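Local coordinates for protease Do-like 1, chloroplastic (Arabidopsis thaliana, PDB 3QO6), which is a serine protease of the chloroplast, required at high temperature, that may degrade damaged proteins, at residues F23-Y32 with I134-L144. Numbering follows the deposited sequence.
Sequences FQENTPSVVY and IGNPFGLDHTL
Val30 lies over one face of the His142 imidazole, a CH-pi contact with Val30 CB 4.1 Å from the centroid of the ring. His142 shares with Thr143 a G1 beta bulge opposite Gly135, in the second beta sheet of this trypsin-like protease, while Val30 begins strand 30-40 of the first barrel, so the pair helps join the two halves of the fold. Val30 CG2 also packs on Ile134 CG2 at 3.8 Å. With CG anti to the backbone N (chi1 -179°), Phe23, near the C-terminal end of helix 14-26, brings CD1 against both Leu144 CB and Ile134 CD1, with His142 O at the ring edge; Val127 of the second subunit also packs on it. Farther along, the planes of the Tyr32 ring and the Asn136 amide are 25° apart, Tyr32 CD1 is 3.6 Å from Asn136 CG, and the phenol hydroxyl bonds to Ser54. Asn136 OD1 accepts the backbone N-H of His142, 2.7 Å from His142 N and close to straight. A leucine in place of Asn136 would probably leave that N-H without its acceptor and free the 136-142 loop to shift. His142 ND1 points its N-H almost directly at Thr27 OG1, 2.5 Å from ND1, at an N-H...O angle of 171°.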
loop_
_atom_site.group_PDB
_atom_site.type_symbol
_atom_site.label_atom_id
_atom_site.label_comp_id
_atom_site.label_asym_id
_atom_site.label_seq_id
_atom_site.Cartn_x
_atom_site.Cartn_y
_atom_site.Cartn_z
ATOM N N PHE B 23 -19.644 -27.748 27.683
ATOM C CA PHE B 23 -20.182 -27.085 26.500
ATOM C C PHE B 23 -21.665 -27.341 26.294
ATOM O O PHE B 23 -22.413 -26.403 26.053
ATOM C CB PHE B 23 -19.447 -27.500 25.217
ATOM C CG PHE B 23 -19.961 -26.805 23.990
ATOM C CD1 PHE B 23 -19.662 -25.466 23.760
ATOM C CD2 PHE B 23 -20.790 -27.472 23.095
ATOM C CE1 PHE B 23 -20.190 -24.798 22.649
ATOM C CE2 PHE B 23 -21.319 -26.817 21.989
ATOM C CZ PHE B 23 -21.023 -25.477 21.768
ATOM N N GLN B 24 -22.102 -28.597 26.366
ATOM C CA GLN B 24 -23.519 -28.851 26.150
ATOM C C GLN B 24 -24.368 -28.197 27.225
ATOM O O GLN B 24 -25.429 -27.653 26.918
ATOM C CB GLN B 24 -23.823 -30.348 26.038
ATOM C CG GLN B 24 -23.245 -31.197 27.116
ATOM C CD GLN B 24 -23.524 -32.694 26.897
ATOM O OE1 GLN B 24 -23.172 -33.268 25.850
ATOM N NE2 GLN B 24 -24.153 -33.333 27.894
ATOM N N GLU B 25 -23.903 -28.201 28.468
ATOM C CA GLU B 25 -24.675 -27.571 29.535
ATOM C C GLU B 25 -24.867 -26.061 29.355
ATOM O O GLU B 25 -25.964 -25.527 29.609
ATOM C CB GLU B 25 -24.015 -27.772 30.894
ATOM C CG GLU B 25 -23.954 -29.172 31.418
ATOM C CD GLU B 25 -23.353 -29.193 32.820
ATOM O OE1 GLU B 25 -22.418 -29.999 33.067
ATOM O OE2 GLU B 25 -23.816 -28.393 33.675
ATOM N N ASN B 26 -23.812 -25.377 28.910
ATOM C CA ASN B 26 -23.849 -23.930 28.777
ATOM C C ASN B 26 -24.079 -23.294 27.434
ATOM O O ASN B 26 -24.433 -22.127 27.386
ATOM C CB ASN B 26 -22.581 -23.337 29.371
ATOM C CG ASN B 26 -22.381 -23.736 30.809
ATOM O OD1 ASN B 26 -22.911 -23.112 31.725
ATOM N ND2 ASN B 26 -21.624 -24.801 31.015
ATOM N N THR B 27 -23.889 -24.018 26.333
ATOM C CA THR B 27 -24.097 -23.387 25.026
ATOM C C THR B 27 -25.509 -22.821 24.909
ATOM O O THR B 27 -25.717 -21.831 24.224
ATOM C CB THR B 27 -23.796 -24.348 23.830
ATOM O OG1 THR B 27 -23.936 -23.627 22.599
ATOM C CG2 THR B 27 -24.725 -25.513 23.808
ATOM N N PRO B 28 -26.498 -23.436 25.591
ATOM C CA PRO B 28 -27.868 -22.919 25.515
ATOM C C PRO B 28 -27.972 -21.491 26.036
ATOM O O PRO B 28 -28.773 -20.713 25.534
ATOM C CB PRO B 28 -28.648 -23.903 26.367
ATOM C CG PRO B 28 -27.942 -25.187 26.090
ATOM C CD PRO B 28 -26.498 -24.757 26.246
ATOM N N SER B 29 -27.162 -21.140 27.030
ATOM C CA SER B 29 -27.182 -19.783 27.568
ATOM C C SER B 29 -26.565 -18.741 26.639
ATOM O O SER B 29 -26.683 -17.537 26.882
ATOM C CB SER B 29 -26.416 -19.716 28.885
ATOM O OG SER B 29 -27.028 -20.507 29.867
ATOM N N VAL B 30 -25.901 -19.177 25.581
ATOM C CA VAL B 30 -25.241 -18.206 24.706
ATOM C C VAL B 30 -26.150 -17.811 23.564
ATOM O O VAL B 30 -26.924 -18.631 23.097
ATOM C CB VAL B 30 -23.836 -18.769 24.190
ATOM C CG1 VAL B 30 -23.207 -17.843 23.185
ATOM C CG2 VAL B 30 -22.876 -18.915 25.379
ATOM N N VAL B 31 -26.058 -16.553 23.128
ATOM C CA VAL B 31 -26.890 -16.049 22.037
ATOM C C VAL B 31 -26.083 -15.306 20.967
ATOM O O VAL B 31 -24.955 -14.854 21.240
ATOM C CB VAL B 31 -27.990 -15.074 22.565
ATOM C CG1 VAL B 31 -28.721 -15.719 23.737
ATOM C CG2 VAL B 31 -27.371 -13.708 22.958
ATOM N N TYR B 32 -26.670 -15.184 19.764
ATOM C CA TYR B 32 -26.056 -14.478 18.642
ATOM C C TYR B 32 -26.738 -13.088 18.568
ATOM O O TYR B 32 -27.939 -12.988 18.715
ATOM C CB TYR B 32 -26.286 -15.296 17.366
ATOM C CG TYR B 32 -25.428 -14.919 16.153
ATOM C CD1 TYR B 32 -24.627 -15.883 15.509
ATOM C CD2 TYR B 32 -25.465 -13.626 15.606
ATOM C CE1 TYR B 32 -23.887 -15.568 14.345
ATOM C CE2 TYR B 32 -24.736 -13.295 14.450
ATOM C CZ TYR B 32 -23.947 -14.266 13.820
ATOM O OH TYR B 32 -23.217 -13.926 12.690
ATOM N N ILE B 134 -17.045 -19.233 24.573
ATOM C CA ILE B 134 -18.062 -19.588 23.620
ATOM C C ILE B 134 -18.502 -18.262 23.042
ATOM O O ILE B 134 -18.738 -17.309 23.783
ATOM C CB ILE B 134 -19.250 -20.273 24.273
ATOM C CG1 ILE B 134 -18.788 -21.512 25.024
ATOM C CG2 ILE B 134 -20.268 -20.680 23.212
ATOM C CD1 ILE B 134 -19.923 -22.215 25.787
ATOM N N GLY B 135 -18.584 -18.204 21.714
ATOM C CA GLY B 135 -18.981 -16.991 21.020
ATOM C C GLY B 135 -19.284 -17.289 19.557
ATOM O O GLY B 135 -19.584 -18.439 19.210
ATOM N N ASN B 136 -19.189 -16.260 18.707
ATOM C CA ASN B 136 -19.458 -16.386 17.270
ATOM C C ASN B 136 -18.427 -15.682 16.389
ATOM O O ASN B 136 -18.747 -14.727 15.686
ATOM C CB ASN B 136 -20.837 -15.821 16.921
ATOM C CG ASN B 136 -21.931 -16.362 17.815
ATOM O OD1 ASN B 136 -22.183 -17.563 17.844
ATOM N ND2 ASN B 136 -22.580 -15.469 18.562
ATOM N N PRO B 137 -17.167 -16.137 16.421
ATOM C CA PRO B 137 -16.153 -15.495 15.583
ATOM C C PRO B 137 -16.447 -15.775 14.120
ATOM O O PRO B 137 -16.856 -16.880 13.761
ATOM C CB PRO B 137 -14.865 -16.168 16.037
ATOM C CG PRO B 137 -15.347 -17.573 16.432
ATOM C CD PRO B 137 -16.593 -17.254 17.202
ATOM N N PHE B 138 -16.262 -14.779 13.268
ATOM C CA PHE B 138 -16.508 -14.995 11.845
ATOM C C PHE B 138 -17.871 -15.614 11.558
ATOM O O PHE B 138 -18.028 -16.311 10.557
ATOM C CB PHE B 138 -15.422 -15.911 11.271
ATOM C CG PHE B 138 -14.030 -15.460 11.597
ATOM C CD1 PHE B 138 -13.123 -16.331 12.200
ATOM C CD2 PHE B 138 -13.636 -14.153 11.343
ATOM C CE1 PHE B 138 -11.836 -15.906 12.553
ATOM C CE2 PHE B 138 -12.345 -13.711 11.691
ATOM C CZ PHE B 138 -11.449 -14.597 12.297
ATOM N N GLY B 139 -18.841 -15.382 12.436
ATOM C CA GLY B 139 -20.174 -15.923 12.244
ATOM C C GLY B 139 -20.368 -17.399 12.527
ATOM O O GLY B 139 -21.461 -17.932 12.294
ATOM N N LEU B 140 -19.330 -18.073 13.020
ATOM C CA LEU B 140 -19.438 -19.494 13.338
ATOM C C LEU B 140 -20.155 -19.590 14.688
ATOM O O LEU B 140 -19.589 -19.373 15.743
ATOM C CB LEU B 140 -18.038 -20.111 13.367
ATOM C CG LEU B 140 -17.352 -20.029 11.989
ATOM C CD1 LEU B 140 -15.844 -20.185 12.126
ATOM C CD2 LEU B 140 -17.924 -21.110 11.072
ATOM N N ASP B 141 -21.443 -19.884 14.606
ATOM C CA ASP B 141 -22.362 -19.975 15.742
ATOM C C ASP B 141 -21.948 -20.823 16.951
ATOM O O ASP B 141 -21.753 -22.021 16.831
ATOM C CB ASP B 141 -23.731 -20.459 15.210
ATOM C CG ASP B 141 -24.858 -20.358 16.245
ATOM O OD1 ASP B 141 -25.331 -19.227 16.540
ATOM O OD2 ASP B 141 -25.282 -21.421 16.764
ATOM N N HIS B 142 -21.821 -20.195 18.123
ATOM C CA HIS B 142 -21.507 -20.938 19.353
ATOM C C HIS B 142 -20.208 -21.738 19.301
ATOM O O HIS B 142 -20.157 -22.913 19.677
ATOM C CB HIS B 142 -22.680 -21.892 19.709
ATOM C CG HIS B 142 -23.913 -21.193 20.218
ATOM N ND1 HIS B 142 -24.566 -21.583 21.371
ATOM C CD2 HIS B 142 -24.593 -20.118 19.750
ATOM C CE1 HIS B 142 -25.588 -20.777 21.593
ATOM N NE2 HIS B 142 -25.627 -19.880 20.625
ATOM N N THR B 143 -19.157 -21.090 18.831
ATOM C CA THR B 143 -17.863 -21.722 18.742
ATOM C C THR B 143 -17.233 -21.843 20.122
ATOM O O THR B 143 -17.261 -20.904 20.928
ATOM C CB THR B 143 -16.929 -20.898 17.883
ATOM O OG1 THR B 143 -17.331 -21.021 16.520
ATOM C CG2 THR B 143 -15.483 -21.357 18.063
ATOM N N LEU B 144 -16.657 -23.004 20.387
ATOM C CA LEU B 144 -15.981 -23.210 21.643
ATOM C C LEU B 144 -14.459 -23.170 21.425
ATOM O O LEU B 144 -13.927 -23.769 20.493
ATOM C CB LEU B 144 -16.371 -24.580 22.215
ATOM C CG LEU B 144 -15.511 -25.096 23.378
ATOM C CD1 LEU B 144 -15.933 -24.423 24.649
ATOM C CD2 LEU B 144 -15.650 -26.565 23.515
#